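Local coordinates for heat shock protein, putative (Plasmodium falciparum, PDB 1Y6Z) that is probably an ATP-dependent molecular chaperone of the Hsp90 family that binds unfolded proteins, represented in this chain by its middle domain, at residues B[60-73]-B[84-98]. Sequence-based numbering, arbitrary orientation.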
ATOM      1  N   GLU B  60     -13.825 -25.514  -8.997  1.00 21.98           N
ATOM      2  CA  GLU B  60     -12.521 -26.124  -8.670  1.00 24.56           C
ATOM      3  C   GLU B  60     -12.149 -26.030  -7.172  1.00 24.99           C
ATOM      4  O   GLU B  60     -11.334 -26.812  -6.695  1.00 25.80           O
ATOM      5  CB  GLU B  60     -11.371 -25.462  -9.448  1.00 25.13           C
ATOM      6  CG  GLU B  60     -11.474 -25.513 -10.941  1.00 29.19           C
ATOM      7  CD  GLU B  60     -12.214 -24.303 -11.512  1.00 32.25           C
ATOM      8  OE1 GLU B  60     -12.676 -23.476 -10.716  1.00 36.16           O
ATOM      9  OE2 GLU B  60     -12.356 -24.184 -12.750  1.00 33.82           O
ATOM     10  N   LEU B  61     -12.768 -25.105  -6.432  1.00 24.85           N
ATOM     11  CA  LEU B  61     -12.409 -24.898  -5.046  1.00 25.43           C
ATOM     12  C   LEU B  61     -13.541 -25.227  -4.103  1.00 26.25           C
ATOM     13  O   LEU B  61     -13.517 -24.863  -2.931  1.00 27.20           O
ATOM     14  CB  LEU B  61     -11.979 -23.423  -4.825  1.00 24.83           C
ATOM     15  CG  LEU B  61     -10.815 -22.954  -5.712  1.00 23.36           C
ATOM     16  CD1 LEU B  61     -10.556 -21.448  -5.422  1.00 22.39           C
ATOM     17  CD2 LEU B  61      -9.624 -23.832  -5.323  1.00 24.33           C
ATOM     18  N   SER B  62     -14.568 -25.867  -4.617  1.00 28.50           N
ATOM     19  CA  SER B  62     -15.752 -26.084  -3.797  1.00 31.94           C
ATOM     20  C   SER B  62     -15.731 -27.430  -3.070  1.00 33.95           C
ATOM     21  O   SER B  62     -16.731 -27.808  -2.444  1.00 36.43           O
ATOM     22  CB  SER B  62     -16.993 -26.002  -4.663  1.00 31.46           C
ATOM     23  OG  SER B  62     -18.115 -26.397  -3.858  1.00 39.93           O
ATOM     24  N   LYS B  63     -14.660 -28.195  -3.234  1.00 35.26           N
ATOM     25  CA  LYS B  63     -14.528 -29.496  -2.538  1.00 37.00           C
ATOM     26  C   LYS B  63     -13.400 -29.433  -1.519  1.00 38.55           C
ATOM     27  O   LYS B  63     -13.643 -29.617  -0.346  1.00 40.59           O
ATOM     28  CB  LYS B  63     -14.332 -30.662  -3.507  1.00 36.69           C
ATOM     29  CG  LYS B  63     -15.596 -31.032  -4.321  1.00 36.03           C
ATOM     30  CD  LYS B  63     -15.237 -32.083  -5.414  1.00 35.82           C
ATOM     31  CE  LYS B  63     -16.430 -32.425  -6.321  1.00 33.94           C
ATOM     32  NZ  LYS B  63     -16.057 -33.067  -7.616  1.00 32.77           N
ATOM     33  N   ASN B  64     -12.181 -29.186  -1.968  1.00 38.96           N
ATOM     34  CA  ASN B  64     -11.085 -28.800  -1.079  1.00 40.05           C
ATOM     35  C   ASN B  64     -10.735 -27.309  -1.226  1.00 39.78           C
ATOM     36  O   ASN B  64     -10.790 -26.761  -2.322  1.00 39.36           O
ATOM     37  CB  ASN B  64      -9.821 -29.607  -1.402  1.00 39.63           C
ATOM     38  CG  ASN B  64      -8.729 -29.449  -0.343  1.00 43.53           C
ATOM     39  OD1 ASN B  64      -7.601 -29.028  -0.657  1.00 44.97           O
ATOM     40  ND2 ASN B  64      -9.074 -29.750   0.939  1.00 43.01           N
ATOM     41  N   MET B  65     -10.283 -26.691  -0.142  1.00 39.82           N
ATOM     42  CA  MET B  65      -9.780 -25.310  -0.209  1.00 40.03           C
ATOM     43  C   MET B  65      -8.785 -25.074  -1.317  1.00 40.52           C
ATOM     44  O   MET B  65      -8.708 -23.980  -1.877  1.00 39.16           O
ATOM     45  CB  MET B  65      -9.135 -24.893   1.107  1.00 41.07           C
ATOM     46  CG  MET B  65     -10.070 -24.185   2.026  1.00 39.52           C
ATOM     47  SD  MET B  65      -9.070 -23.252   3.134  1.00 37.55           S
ATOM     48  CE  MET B  65      -7.897 -24.440   3.631  1.00 42.25           C
ATOM     49  N   PHE B  66      -7.983 -26.074  -1.617  1.00 40.74           N
ATOM     50  CA  PHE B  66      -7.016 -25.889  -2.679  1.00 43.50           C
ATOM     51  C   PHE B  66      -7.189 -26.950  -3.744  1.00 46.06           C
ATOM     52  O   PHE B  66      -7.564 -28.088  -3.422  1.00 46.42           O
ATOM     53  CB  PHE B  66      -5.586 -25.790  -2.119  1.00 42.16           C
ATOM     54  CG  PHE B  66      -5.403 -24.622  -1.157  1.00 40.95           C
ATOM     55  CD1 PHE B  66      -5.232 -23.319  -1.645  1.00 39.36           C
ATOM     56  CD2 PHE B  66      -5.421 -24.825   0.220  1.00 40.24           C
ATOM     57  CE1 PHE B  66      -5.090 -22.223  -0.751  1.00 37.34           C
ATOM     58  CE2 PHE B  66      -5.246 -23.747   1.115  1.00 39.70           C
ATOM     59  CZ  PHE B  66      -5.102 -22.442   0.619  1.00 36.96           C
ATOM     60  N   ASP B  67      -7.035 -26.519  -5.000  1.00 49.88           N
ATOM     61  CA  ASP B  67      -7.078 -27.359  -6.213  1.00 52.85           C
ATOM     62  C   ASP B  67      -5.636 -27.682  -6.519  1.00 54.35           C
ATOM     63  O   ASP B  67      -4.815 -26.778  -6.685  1.00 54.22           O
ATOM     64  CB  ASP B  67      -7.700 -26.579  -7.390  1.00 52.99           C
ATOM     65  CG  ASP B  67      -7.686 -27.354  -8.745  1.00 55.24           C
ATOM     66  OD1 ASP B  67      -7.569 -26.690  -9.810  1.00 53.01           O
ATOM     67  OD2 ASP B  67      -7.829 -28.604  -8.754  1.00 57.87           O
ATOM     68  N   GLU B  68      -5.328 -28.977  -6.593  1.00 56.38           N
ATOM     69  CA  GLU B  68      -3.948 -29.432  -6.789  1.00 58.00           C
ATOM     70  C   GLU B  68      -3.398 -28.977  -8.141  1.00 58.20           C
ATOM     71  O   GLU B  68      -2.177 -28.952  -8.364  1.00 58.47           O
ATOM     72  CB  GLU B  68      -3.870 -30.948  -6.658  1.00 58.23           C
ATOM     73  CG  GLU B  68      -4.322 -31.693  -7.904  1.00 60.30           C
ATOM     74  CD  GLU B  68      -4.535 -33.174  -7.676  1.00 62.27           C
ATOM     75  OE1 GLU B  68      -4.066 -33.694  -6.630  1.00 63.31           O
ATOM     76  OE2 GLU B  68      -5.166 -33.815  -8.560  1.00 61.89           O
ATOM     77  N   GLU B  69      -4.319 -28.591  -9.020  1.00 58.66           N
ATOM     78  CA  GLU B  69      -3.999 -28.251 -10.389  1.00 59.09           C
ATOM     79  C   GLU B  69      -3.702 -26.773 -10.532  1.00 59.05           C
ATOM     80  O   GLU B  69      -3.030 -26.356 -11.492  1.00 59.82           O
ATOM     81  CB  GLU B  69      -5.167 -28.624 -11.280  1.00 59.56           C
ATOM     82  CG  GLU B  69      -5.573 -30.089 -11.173  1.00 61.93           C
ATOM     83  CD  GLU B  69      -6.701 -30.448 -12.115  1.00 64.77           C
ATOM     84  OE1 GLU B  69      -6.676 -29.965 -13.272  1.00 65.57           O
ATOM     85  OE2 GLU B  69      -7.605 -31.209 -11.702  1.00 66.39           O
ATOM     86  N   SER B  70      -4.200 -25.998  -9.562  1.00 58.08           N
ATOM     87  CA  SER B  70      -4.161 -24.534  -9.562  1.00 56.56           C
ATOM     88  C   SER B  70      -4.393 -23.919 -10.943  1.00 55.56           C
ATOM     89  O   SER B  70      -3.446 -23.487 -11.619  1.00 56.43           O
ATOM     90  CB  SER B  70      -2.874 -24.024  -8.913  1.00 56.38           C
ATOM     91  OG  SER B  70      -3.191 -22.979  -8.005  1.00 57.88           O
ATOM     92  N   ARG B  71      -5.656 -23.883 -11.356  1.00 53.78           N
ATOM     93  CA  ARG B  71      -6.031 -23.380 -12.681  1.00 51.88           C
ATOM     94  C   ARG B  71      -6.032 -21.848 -12.760  1.00 49.37           C
ATOM     95  O   ARG B  71      -4.970 -21.226 -12.926  1.00 51.18           O
ATOM     96  CB  ARG B  71      -7.408 -23.946 -13.105  1.00 52.67           C
ATOM     97  CG  ARG B  71      -7.470 -25.475 -13.289  1.00 55.73           C
ATOM     98  CD  ARG B  71      -6.438 -25.976 -14.304  1.00 60.20           C
ATOM     99  NE  ARG B  71      -6.611 -27.400 -14.588  1.00 64.22           N
ATOM    100  CZ  ARG B  71      -6.254 -28.010 -15.722  1.00 66.11           C
ATOM    101  NH1 ARG B  71      -5.689 -27.331 -16.718  1.00 67.28           N
ATOM    102  NH2 ARG B  71      -6.458 -29.319 -15.859  1.00 66.15           N
ATOM    103  N   GLY B  72      -7.233 -21.277 -12.716  1.00 44.73           N
ATOM    104  CA  GLY B  72      -7.483 -19.880 -12.382  1.00 39.28           C
ATOM    105  C   GLY B  72      -6.990 -18.808 -13.296  1.00 35.84           C
ATOM    106  O   GLY B  72      -7.777 -18.023 -13.826  1.00 36.59           O
ATOM    107  N   ILE B  73      -5.676 -18.710 -13.428  1.00 32.01           N
ATOM    108  CA  ILE B  73      -5.084 -17.717 -14.295  1.00 28.71           C
ATOM    109  C   ILE B  73      -4.559 -18.316 -15.614  1.00 28.86           C
ATOM    110  O   ILE B  73      -3.751 -19.259 -15.629  1.00 26.39           O
ATOM    111  CB  ILE B  73      -4.015 -16.916 -13.558  1.00 28.68           C
ATOM    112  CG1 ILE B  73      -4.647 -16.251 -12.299  1.00 28.09           C
ATOM    113  CG2 ILE B  73      -3.418 -15.902 -14.453  1.00 27.83           C
ATOM    114  CD1 ILE B  73      -3.690 -15.304 -11.615  1.00 32.91           C
ATOM    115  N   ASP B  84      -3.851 -22.785 -18.571  1.00 43.71           N
ATOM    116  CA  ASP B  84      -4.514 -22.149 -17.435  1.00 42.92           C
ATOM    117  C   ASP B  84      -3.967 -22.543 -16.040  1.00 42.71           C
ATOM    118  O   ASP B  84      -4.715 -22.680 -15.063  1.00 42.31           O
ATOM    119  CB  ASP B  84      -6.033 -22.314 -17.547  1.00 43.38           C
ATOM    120  CG  ASP B  84      -6.493 -23.778 -17.488  1.00 45.09           C
ATOM    121  OD1 ASP B  84      -5.682 -24.716 -17.203  1.00 39.20           O
ATOM    122  OD2 ASP B  84      -7.721 -23.971 -17.700  1.00 49.16           O
ATOM    123  N   LYS B  85      -2.654 -22.711 -15.952  1.00 42.38           N
ATOM    124  CA  LYS B  85      -2.017 -23.151 -14.719  1.00 42.79           C
ATOM    125  C   LYS B  85      -0.997 -22.152 -14.210  1.00 42.71           C
ATOM    126  O   LYS B  85      -0.096 -22.489 -13.424  1.00 43.23           O
ATOM    127  CB  LYS B  85      -1.368 -24.533 -14.920  1.00 43.18           C
ATOM    128  CG  LYS B  85      -2.361 -25.579 -15.371  1.00 44.96           C
ATOM    129  CD  LYS B  85      -1.685 -26.815 -15.919  1.00 50.95           C
ATOM    130  CE  LYS B  85      -2.644 -27.970 -15.868  1.00 52.41           C
ATOM    131  NZ  LYS B  85      -3.466 -27.885 -14.610  1.00 55.11           N
ATOM    132  N   PHE B  86      -1.154 -20.904 -14.625  1.00 42.17           N
ATOM    133  CA  PHE B  86      -0.211 -19.881 -14.227  1.00 42.39           C
ATOM    134  C   PHE B  86      -0.247 -19.580 -12.705  1.00 42.28           C
ATOM    135  O   PHE B  86       0.730 -19.075 -12.135  1.00 41.74           O
ATOM    136  CB  PHE B  86      -0.454 -18.622 -15.037  1.00 42.34           C
ATOM    137  CG  PHE B  86       0.595 -17.623 -14.854  1.00 43.98           C
ATOM    138  CD1 PHE B  86       1.830 -17.786 -15.475  1.00 42.34           C
ATOM    139  CD2 PHE B  86       0.403 -16.541 -13.983  1.00 47.28           C
ATOM    140  CE1 PHE B  86       2.831 -16.852 -15.279  1.00 44.90           C
ATOM    141  CE2 PHE B  86       1.421 -15.606 -13.775  1.00 46.72           C
ATOM    142  CZ  PHE B  86       2.623 -15.758 -14.431  1.00 44.49           C
ATOM    143  N   SER B  87      -1.387 -19.883 -12.077  1.00 42.02           N
ATOM    144  CA  SER B  87      -1.588 -19.727 -10.646  1.00 42.63           C
ATOM    145  C   SER B  87      -0.697 -20.612  -9.734  1.00 42.83           C
ATOM    146  O   SER B  87      -0.551 -20.320  -8.533  1.00 42.27           O
ATOM    147  CB  SER B  87      -3.055 -19.991 -10.308  1.00 42.42           C
ATOM    148  OG  SER B  87      -3.869 -18.937 -10.785  1.00 44.37           O
ATOM    149  N   GLU B  88      -0.129 -21.684 -10.298  1.00 42.63           N
ATOM    150  CA  GLU B  88       0.823 -22.575  -9.589  1.00 42.62           C
ATOM    151  C   GLU B  88       2.114 -21.873  -9.124  1.00 42.00           C
ATOM    152  O   GLU B  88       2.851 -22.386  -8.271  1.00 41.08           O
ATOM    153  CB  GLU B  88       1.259 -23.712 -10.493  1.00 43.04           C
ATOM    154  CG  GLU B  88       0.285 -24.819 -10.691  1.00 47.93           C
ATOM    155  CD  GLU B  88       0.937 -25.978 -11.450  1.00 53.79           C
ATOM    156  OE1 GLU B  88       1.955 -26.521 -10.940  1.00 55.40           O
ATOM    157  OE2 GLU B  88       0.440 -26.329 -12.551  1.00 55.38           O
ATOM    158  N   SER B  89       2.399 -20.723  -9.716  1.00 40.72           N
ATOM    159  CA  SER B  89       3.554 -19.960  -9.313  1.00 40.69           C
ATOM    160  C   SER B  89       3.223 -18.749  -8.398  1.00 39.27           C
ATOM    161  O   SER B  89       4.145 -18.104  -7.853  1.00 38.17           O
ATOM    162  CB  SER B  89       4.356 -19.560 -10.565  1.00 41.39           C
ATOM    163  OG  SER B  89       3.554 -18.788 -11.444  1.00 45.79           O
ATOM    164  N   ILE B  90       1.936 -18.423  -8.222  1.00 36.72           N
ATOM    165  CA  ILE B  90       1.599 -17.303  -7.330  1.00 35.54           C
ATOM    166  C   ILE B  90       1.279 -17.882  -5.946  1.00 33.44           C
ATOM    167  O   ILE B  90       1.025 -19.078  -5.853  1.00 32.89           O
ATOM    168  CB  ILE B  90       0.509 -16.303  -7.940  1.00 35.78           C
ATOM    169  CG1 ILE B  90      -0.911 -16.839  -7.808  1.00 35.22           C
ATOM    170  CG2 ILE B  90       0.771 -16.043  -9.430  1.00 37.58           C
ATOM    171  CD1 ILE B  90      -1.983 -15.735  -8.069  1.00 37.48           C
ATOM    172  N   PRO B  91       1.322 -17.061  -4.859  1.00 31.42           N
ATOM    173  CA  PRO B  91       1.013 -17.612  -3.524  1.00 29.94           C
ATOM    174  C   PRO B  91      -0.317 -18.331  -3.559  1.00 27.49           C
ATOM    175  O   PRO B  91      -1.230 -17.882  -4.222  1.00 25.46           O
ATOM    176  CB  PRO B  91       0.900 -16.372  -2.657  1.00 30.49           C
ATOM    177  CG  PRO B  91       1.964 -15.455  -3.310  1.00 31.98           C
ATOM    178  CD  PRO B  91       1.671 -15.641  -4.794  1.00 31.47           C
ATOM    179  N   ARG B  92      -0.414 -19.469  -2.907  1.00 25.24           N
ATOM    180  CA  ARG B  92      -1.661 -20.219  -3.079  1.00 25.29           C
ATOM    181  C   ARG B  92      -2.846 -19.568  -2.388  1.00 24.09           C
ATOM    182  O   ARG B  92      -4.022 -19.906  -2.683  1.00 23.11           O
ATOM    183  CB  ARG B  92      -1.501 -21.657  -2.579  1.00 27.61           C
ATOM    184  CG  ARG B  92      -1.500 -21.800  -1.060  1.00 24.83           C
ATOM    185  CD  ARG B  92      -1.402 -23.315  -0.656  1.00 26.12           C
ATOM    186  NE  ARG B  92      -1.491 -23.472   0.793  1.00 29.65           N
ATOM    187  CZ  ARG B  92      -1.722 -24.637   1.417  1.00 32.49           C
ATOM    188  NH1 ARG B  92      -1.861 -25.758   0.724  1.00 32.48           N
ATOM    189  NH2 ARG B  92      -1.794 -24.688   2.723  1.00 32.29           N
ATOM    190  N   TRP B  93      -2.595 -18.613  -1.484  1.00 22.02           N
ATOM    191  CA  TRP B  93      -3.750 -17.948  -0.885  1.00 22.02           C
ATOM    192  C   TRP B  93      -4.551 -17.153  -1.954  1.00 20.47           C
ATOM    193  O   TRP B  93      -5.707 -16.855  -1.738  1.00 22.60           O
ATOM    194  CB  TRP B  93      -3.389 -17.075   0.306  1.00 20.66           C
ATOM    195  CG  TRP B  93      -2.693 -15.841  -0.036  1.00 22.08           C
ATOM    196  CD1 TRP B  93      -1.357 -15.701  -0.207  1.00 20.70           C
ATOM    197  CD2 TRP B  93      -3.289 -14.541  -0.298  1.00 19.98           C
ATOM    198  NE1 TRP B  93      -1.068 -14.412  -0.570  1.00 20.75           N
ATOM    199  CE2 TRP B  93      -2.231 -13.664  -0.571  1.00 22.64           C
ATOM    200  CE3 TRP B  93      -4.618 -14.037  -0.263  1.00 20.47           C
ATOM    201  CZ2 TRP B  93      -2.441 -12.282  -0.863  1.00 23.33           C
ATOM    202  CZ3 TRP B  93      -4.828 -12.653  -0.507  1.00 20.68           C
ATOM    203  CH2 TRP B  93      -3.741 -11.806  -0.829  1.00 23.42           C
ATOM    204  N   LEU B  94      -3.944 -16.883  -3.104  1.00 20.20           N
ATOM    205  CA  LEU B  94      -4.609 -16.199  -4.213  1.00 19.76           C
ATOM    206  C   LEU B  94      -5.197 -17.097  -5.301  1.00 20.18           C
ATOM    207  O   LEU B  94      -5.555 -16.592  -6.370  1.00 21.25           O
ATOM    208  CB  LEU B  94      -3.620 -15.250  -4.891  1.00 19.91           C
ATOM    209  CG  LEU B  94      -3.407 -14.040  -3.993  1.00 22.49           C
ATOM    210  CD1 LEU B  94      -2.157 -13.386  -4.517  1.00 24.64           C
ATOM    211  CD2 LEU B  94      -4.661 -13.084  -4.067  1.00 25.12           C
ATOM    212  N   THR B  95      -5.310 -18.391  -5.011  1.00 21.15           N
ATOM    213  CA  THR B  95      -5.856 -19.412  -5.921  1.00 21.85           C
ATOM    214  C   THR B  95      -7.279 -19.072  -6.372  1.00 21.20           C
ATOM    215  O   THR B  95      -7.712 -19.537  -7.414  1.00 19.45           O
ATOM    216  CB  THR B  95      -5.854 -20.840  -5.291  1.00 21.16           C
ATOM    217  OG1 THR B  95      -6.195 -21.840  -6.287  1.00 24.85           O
ATOM    218  CG2 THR B  95      -6.812 -20.953  -4.108  1.00 22.40           C
ATOM    219  N   PHE B  96      -7.993 -18.281  -5.576  1.00 19.72           N
ATOM    220  CA  PHE B  96      -9.417 -17.944  -5.913  1.00 19.30           C
ATOM    221  C   PHE B  96      -9.506 -16.909  -7.029  1.00 20.09           C
ATOM    222  O   PHE B  96     -10.555 -16.756  -7.617  1.00 20.69           O
ATOM    223  CB  PHE B  96     -10.224 -17.485  -4.696  1.00 18.91           C
ATOM    224  CG  PHE B  96      -9.739 -16.174  -4.102  1.00 18.91           C
ATOM    225  CD1 PHE B  96      -8.786 -16.157  -3.103  1.00 19.15           C
ATOM    226  CD2 PHE B  96     -10.228 -14.948  -4.594  1.00 21.61           C
ATOM    227  CE1 PHE B  96      -8.333 -14.957  -2.514  1.00 19.16           C
ATOM    228  CE2 PHE B  96      -9.732 -13.712  -4.044  1.00 22.54           C
ATOM    229  CZ  PHE B  96      -8.818 -13.735  -3.006  1.00 22.74           C
ATOM    230  N   LEU B  97      -8.422 -16.188  -7.352  1.00 18.18           N
ATOM    231  CA  LEU B  97      -8.481 -15.215  -8.427  1.00 19.48           C
ATOM    232  C   LEU B  97      -8.662 -15.934  -9.796  1.00 19.24           C
ATOM    233  O   LEU B  97      -8.139 -17.022 -10.001  1.00 20.32           O
ATOM    234  CB  LEU B  97      -7.098 -14.476  -8.518  1.00 18.99           C
ATOM    235  CG  LEU B  97      -6.657 -13.501  -7.448  1.00 24.76           C
ATOM    236  CD1 LEU B  97      -5.282 -12.938  -7.970  1.00 23.70           C
ATOM    237  CD2 LEU B  97      -7.600 -12.370  -7.390  1.00 25.12           C
ATOM    238  N   ARG B  98      -9.383 -15.310 -10.711  1.00 20.62           N
ATOM    239  CA  ARG B  98      -9.471 -15.777 -12.082  1.00 22.30           C
ATOM    240  C   ARG B  98      -8.987 -14.609 -12.938  1.00 22.96           C
ATOM    241  O   ARG B  98      -9.287 -13.448 -12.653  1.00 23.98           O
ATOM    242  CB  ARG B  98     -10.909 -16.180 -12.434  1.00 23.82           C
ATOM    243  CG  ARG B  98     -11.440 -17.352 -11.615  1.00 25.18           C
ATOM    244  CD  ARG B  98     -10.680 -18.574 -12.021  1.00 28.33           C
ATOM    245  NE  ARG B  98     -11.028 -19.842 -11.361  1.00 30.47           N
ATOM    246  CZ  ARG B  98     -10.372 -20.353 -10.323  1.00 32.03           C
ATOM    247  NH1 ARG B  98      -9.415 -19.667  -9.734  1.00 28.22           N
ATOM    248  NH2 ARG B  98     -10.727 -21.533  -9.820  1.00 35.29           N
TER
HETATM  249  O   HOH W   1     -12.554 -21.454 -13.206  1.00 34.86           O
HETATM  250  O   HOH W   2      -5.522 -24.137  -5.309  1.00 45.97           O
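The R92 guanidinium lies flat on the F66 ring, the planes 4° apart and CZ 4.1 Å from the ring centroid, a cation-pi stack. R92 places CG between its backbone N and carbonyl carbon (chi1 75°) and then runs extended, which carries CD over the same ring face as a CH-pi contact; a salt bridge to E164 holds the far end. T95 CG2 packs obliquely against the F66 ring at CD1, and its OG1 reaches the backbone N of D67 through a water. These two loops, leading into strands 73-77 and 98-103 of the mixed sheet in the Hsp90 middle domain, pack against helices 121-141 and 145-164, Y157 of the latter touching L61 and T95. R98, bent at chi2 (-68°), passes its guanidinium face over G72 CA. Its NH1 donates to both T95 O and L97 O, while NH2, 2.9 Å from E60 OE1, meets that oxygen from above the carboxylate plane; a water links NE to E60 OE2. Three direct bonds and one through water would thus restrict the group's rotation. Farther along, R71 NH1 bonds the syn lone pair of D84 OD1 at 2.7 Å, and NE and NH2 share E69 OE1, though the E69 side chain is poorly ordered. K85 NZ sits over the guanidinium face, like charges that both carboxylates probably offset.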